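Local atomic coordinates of putative uncharacterized protein (Burkholderia ambifaria, PDB entry 3W20), a protein that probably acts as a 2-oxoglutarate-dependent dioxygenase of N-substituted L-amino acids, with a double-stranded beta-helix core whose metal site holds zinc in this crystal. Residues A191-W196 against T238-K243; H28-D31 against A37-M40. One frame throughout, in Å; residues are numbered along the deposited sequence.

The two contacts lie on opposite faces of one sheet, their centres about 11 Å apart. Contact 2 comes first along the chain and closes before contact 1 begins; it sets helix 23-31 against strand 37-41. Contact 1 lies in the interior, between strand 193-196 of a small three-stranded sheet and strand 236-241 of the large one. Strands 37-41 and 236-241 are antiparallel neighbours, joined by a probable hydrogen bond from Ile38 N to Leu239 O of 2.8 Å. Leu239 packs on Leu30 on the helix side, whereas Ala37 meets Met195 on the inner side. The large sheet thus separates helix 23-31 from the zinc-bearing interior of the double-stranded beta-helix.

Contact 1: residues A191-W196 against T238-K243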
loop_
_atom_site.group_PDB
_atom_site.type_symbol
_atom_site.label_atom_id
_atom_site.label_comp_id
_atom_site.label_asym_id
_atom_site.label_seq_id
_atom_site.Cartn_x
_atom_site.Cartn_y
_atom_site.Cartn_z
ATOM N N ALA A 191 13.109 -28.716 16.981
ATOM C CA ALA A 191 13.386 -27.277 17.214
ATOM C C ALA A 191 12.183 -26.561 17.770
ATOM O O ALA A 191 11.066 -26.653 17.212
ATOM C CB ALA A 191 13.800 -26.584 15.937
ATOM N N GLY A 192 12.388 -25.791 18.830
ATOM C CA GLY A 192 11.205 -25.135 19.382
ATOM C C GLY A 192 11.525 -23.672 19.584
ATOM O O GLY A 192 12.198 -23.099 18.783
HETATM N N MSE A 193 10.995 -23.087 20.662
HETATM C CA MSE A 193 11.035 -21.626 20.902
HETATM C C MSE A 193 11.502 -21.371 22.298
HETATM O O MSE A 193 11.022 -22.044 23.245
HETATM C CB MSE A 193 9.619 -21.026 20.688
HETATM C CG MSE A 193 9.756 -19.518 20.794
HETATM SE SE MSE A 193 7.871 -18.873 20.466
HETATM C CE MSE A 193 7.702 -17.712 21.919
ATOM N N VAL A 194 12.381 -20.409 22.470
ATOM C CA VAL A 194 12.751 -19.958 23.799
ATOM C C VAL A 194 12.131 -18.526 23.955
ATOM O O VAL A 194 12.157 -17.718 23.023
ATOM C CB VAL A 194 14.259 -19.892 23.961
ATOM C CG1 VAL A 194 14.571 -19.359 25.327
ATOM C CG2 VAL A 194 14.784 -21.327 23.804
HETATM N N MSE A 195 11.586 -18.238 25.136
HETATM C CA MSE A 195 10.960 -16.932 25.382
HETATM C C MSE A 195 11.554 -16.435 26.722
HETATM O O MSE A 195 11.480 -17.164 27.764
HETATM C CB MSE A 195 9.394 -17.123 25.415
HETATM C CG MSE A 195 8.887 -15.777 25.853
HETATM SE SE MSE A 195 6.874 -15.935 25.762
HETATM C CE MSE A 195 6.385 -16.948 27.202
ATOM N N TRP A 196 12.188 -15.221 26.715
ATOM C CA TRP A 196 12.682 -14.665 27.926
ATOM C C TRP A 196 11.799 -13.606 28.577
ATOM O O TRP A 196 11.003 -12.923 27.907
ATOM C CB TRP A 196 14.004 -13.979 27.646
ATOM C CG TRP A 196 15.141 -14.907 27.194
ATOM C CD1 TRP A 196 16.161 -15.465 27.983
ATOM C CD2 TRP A 196 15.427 -15.365 25.833
ATOM N NE1 TRP A 196 17.024 -16.210 27.205
ATOM C CE2 TRP A 196 16.666 -16.174 25.921
ATOM C CE3 TRP A 196 14.900 -15.106 24.605
ATOM C CZ2 TRP A 196 17.220 -16.776 24.794
ATOM C CZ3 TRP A 196 15.456 -15.729 23.474
ATOM C CH2 TRP A 196 16.622 -16.503 23.571
ATOM N N THR A 238 0.507 -22.314 19.410
ATOM C CA THR A 238 1.203 -21.632 20.471
ATOM C C THR A 238 0.764 -20.141 20.452
ATOM O O THR A 238 0.895 -19.516 19.396
ATOM C CB THR A 238 2.686 -21.724 20.206
ATOM O OG1 THR A 238 3.033 -23.119 20.281
ATOM C CG2 THR A 238 3.490 -21.062 21.339
ATOM N N LEU A 239 0.290 -19.639 21.589
ATOM C CA LEU A 239 -0.191 -18.265 21.720
ATOM C C LEU A 239 0.698 -17.629 22.800
ATOM O O LEU A 239 0.962 -18.281 23.852
ATOM C CB LEU A 239 -1.610 -18.276 22.154
ATOM C CG LEU A 239 -2.597 -18.991 21.203
ATOM C CD1 LEU A 239 -3.892 -19.152 21.960
ATOM C CD2 LEU A 239 -2.760 -17.995 20.063
ATOM N N PHE A 240 1.328 -16.489 22.503
ATOM C CA PHE A 240 2.204 -15.937 23.467
ATOM C C PHE A 240 2.272 -14.427 23.394
ATOM O O PHE A 240 1.882 -13.823 22.378
ATOM C CB PHE A 240 3.677 -16.446 23.285
ATOM C CG PHE A 240 4.285 -16.090 21.955
ATOM C CD1 PHE A 240 5.302 -15.122 21.853
ATOM C CD2 PHE A 240 3.888 -16.778 20.795
ATOM C CE1 PHE A 240 5.852 -14.805 20.583
ATOM C CE2 PHE A 240 4.427 -16.459 19.538
ATOM C CZ PHE A 240 5.423 -15.504 19.429
ATOM N N GLN A 241 2.802 -13.840 24.476
ATOM C CA GLN A 241 2.937 -12.359 24.467
ATOM C C GLN A 241 4.157 -11.991 23.642
ATOM O O GLN A 241 5.353 -12.222 24.041
ATOM C CB GLN A 241 2.980 -11.771 25.896
ATOM C CG GLN A 241 1.699 -12.020 26.620
ATOM C CD GLN A 241 1.579 -11.100 27.859
ATOM O OE1 GLN A 241 1.895 -9.907 27.764
ATOM N NE2 GLN A 241 1.150 -11.622 28.976
ATOM N N SER A 242 3.944 -11.356 22.463
ATOM C CA SER A 242 5.046 -11.287 21.516
ATOM C C SER A 242 6.064 -10.166 21.827
ATOM O O SER A 242 7.134 -10.111 21.217
ATOM C CB SER A 242 4.521 -11.205 20.079
ATOM O OG SER A 242 3.949 -9.916 19.826
ATOM N N LYS A 243 5.742 -9.292 22.816
ATOM C CA LYS A 243 6.745 -8.290 23.227
ATOM C C LYS A 243 7.958 -8.891 24.008
ATOM O O LYS A 243 8.997 -8.193 24.137
ATOM C CB LYS A 243 6.025 -7.187 24.027
ATOM C CG LYS A 243 5.358 -6.257 22.996
ATOM C CD LYS A 243 4.704 -5.096 23.733
ATOM C CE LYS A 243 5.610 -4.211 24.607
ATOM N NZ LYS A 243 6.781 -3.629 23.816
#
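Gln241 OE1 accepts hydrogen bonds from Arg199 and Arg176, while its NE2 is held by Asp33 and the carbonyl of Ala35; the amide is thereby fixed at both ends, and the side chain leads away from Met195, whose SE lies 4.4 Å from the backbone Gln241 O. Between the two segments the contact is apolar and centres on the ring of Phe240. Met193, a selenomethionine like Met195, extends from its strand and bends at the last torsion to lay its methyl over one ring face, CE being 3.5 Å from Phe240 CD1. That CH-pi contact is joined by a Met-aromatic one, with Met193 SE over the same face, 4.3 Å from the ring centroid of Phe240. Strands 193-196 and 236-241 belong to the two facing sheets of the double-stranded beta-helix; the axes of their short segments 193-196 and 238-241 come within 9.8 Å at 23°, a separation bridged by side chains. Met195 approaches differently: it runs past Phe240 in the opposite sense, SE 4.1 Å from Phe240 CB and oblique to the ring, 66° off its normal. Phe181 of strand 178-185 packs against both Phe240 and Met193. The ring also meets His246 edge-to-face, which places it in the second shell of the zinc site completed by His155 and Asp157.

Contact 2: residues H28-D31 against A37-M40; sequences HALD and AIVM
Leu30 and Ile38 run past one another in opposite directions, each reaching from its own backbone toward the other, so that they meet alongside rather than end to end. The methyl end of Ile38 rests against the branch point of Leu30, with Ile38 CD1 3.9 Å from Leu30 CG and 4.0 Å from Leu30 CD1. Ile38 CG1 is anti to the carbonyl carbon (chi1 -59°) and its chain continues fully extended, which carries CD1 to the helix. There Ile38 CD1 also comes within 4.4 Å of Ala29 CB, and it is therefore flanked by two successive helix residues. The second branch of Leu30 goes to the strand backbone instead: CD2 lies 4.1 Å from Ala37 N; the backbone of Ala37 also pairs with Met10 of strand 4-10. Ala37 itself directs its CB away from the helix. All four touching residues are buried, and Ala26, one turn earlier in the helix, adds to the cover over Ile38 and Met40. A short connection of five residues turns the chain from helix 23-31 into strand 37-41, so helix 23-31 lies on the outer face of the large sheet, as in the helix-backed major sheet of double-stranded beta-helix dioxygenases.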
loop_
_atom_site.group_PDB
_atom_site.type_symbol
_atom_site.label_atom_id
_atom_site.label_comp_id
_atom_site.label_asym_id
_atom_site.label_seq_id
_atom_site.Cartn_x
_atom_site.Cartn_y
_atom_site.Cartn_z
ATOM N N HIS A 28 -8.203 -14.542 26.072
ATOM C CA HIS A 28 -8.522 -13.630 27.233
ATOM C C HIS A 28 -7.504 -13.710 28.362
ATOM O O HIS A 28 -7.209 -12.661 29.031
ATOM C CB HIS A 28 -9.937 -13.960 27.762
ATOM C CG HIS A 28 -10.352 -13.162 28.985
ATOM N ND1 HIS A 28 -9.943 -13.473 30.245
ATOM C CD2 HIS A 28 -11.177 -12.038 29.112
ATOM C CE1 HIS A 28 -10.441 -12.570 31.117
ATOM N NE2 HIS A 28 -11.235 -11.726 30.435
ATOM N N ALA A 29 -7.014 -14.925 28.681
ATOM C CA ALA A 29 -6.059 -15.041 29.767
ATOM C C ALA A 29 -4.800 -14.304 29.378
ATOM O O ALA A 29 -4.205 -13.636 30.213
ATOM C CB ALA A 29 -5.792 -16.514 30.178
ATOM N N LEU A 30 -4.394 -14.417 28.106
ATOM C CA LEU A 30 -3.161 -13.726 27.714
ATOM C C LEU A 30 -3.374 -12.206 27.787
ATOM O O LEU A 30 -2.489 -11.438 28.200
ATOM C CB LEU A 30 -2.724 -14.160 26.321
ATOM C CG LEU A 30 -2.171 -15.604 26.386
ATOM C CD1 LEU A 30 -2.290 -16.252 25.005
ATOM C CD2 LEU A 30 -0.719 -15.500 26.753
ATOM N N ASP A 31 -4.547 -11.781 27.325
ATOM C CA ASP A 31 -4.772 -10.317 27.191
ATOM C C ASP A 31 -4.896 -9.753 28.602
ATOM O O ASP A 31 -4.650 -8.567 28.805
ATOM C CB ASP A 31 -6.076 -10.146 26.455
ATOM C CG ASP A 31 -6.334 -8.728 26.022
ATOM O OD1 ASP A 31 -5.496 -8.054 25.451
ATOM O OD2 ASP A 31 -7.432 -8.262 26.378
ATOM N N ALA A 37 2.553 -17.647 27.928
ATOM C CA ALA A 37 2.308 -18.469 26.745
ATOM C C ALA A 37 1.315 -19.543 27.045
ATOM O O ALA A 37 1.169 -20.001 28.191
ATOM C CB ALA A 37 3.610 -19.093 26.211
ATOM N N ILE A 38 0.608 -19.942 26.023
ATOM C CA ILE A 38 -0.385 -21.043 26.087
ATOM C C ILE A 38 -0.172 -21.898 24.854
ATOM O O ILE A 38 -0.126 -21.408 23.683
ATOM C CB ILE A 38 -1.811 -20.536 26.137
ATOM C CG1 ILE A 38 -1.989 -19.632 27.384
ATOM C CG2 ILE A 38 -2.807 -21.732 26.332
ATOM C CD1 ILE A 38 -3.447 -19.112 27.549
ATOM N N VAL A 39 -0.057 -23.207 25.100
ATOM C CA VAL A 39 0.063 -24.153 23.986
ATOM C C VAL A 39 -1.147 -25.078 23.944
ATOM O O VAL A 39 -1.471 -25.716 24.957
ATOM C CB VAL A 39 1.347 -24.985 24.082
ATOM C CG1 VAL A 39 1.363 -25.955 22.884
ATOM C CG2 VAL A 39 2.583 -24.073 24.008
HETATM N N MSE A 40 -1.847 -25.158 22.806
HETATM C CA MSE A 40 -3.141 -25.855 22.733
HETATM C C MSE A 40 -3.133 -26.921 21.625
HETATM O O MSE A 40 -2.580 -26.728 20.571
HETATM C CB MSE A 40 -4.249 -24.814 22.330
HETATM C CG MSE A 40 -4.182 -23.579 23.235
HETATM SE SE MSE A 40 -5.690 -22.375 22.749
HETATM C CE MSE A 40 -7.151 -23.564 23.239
#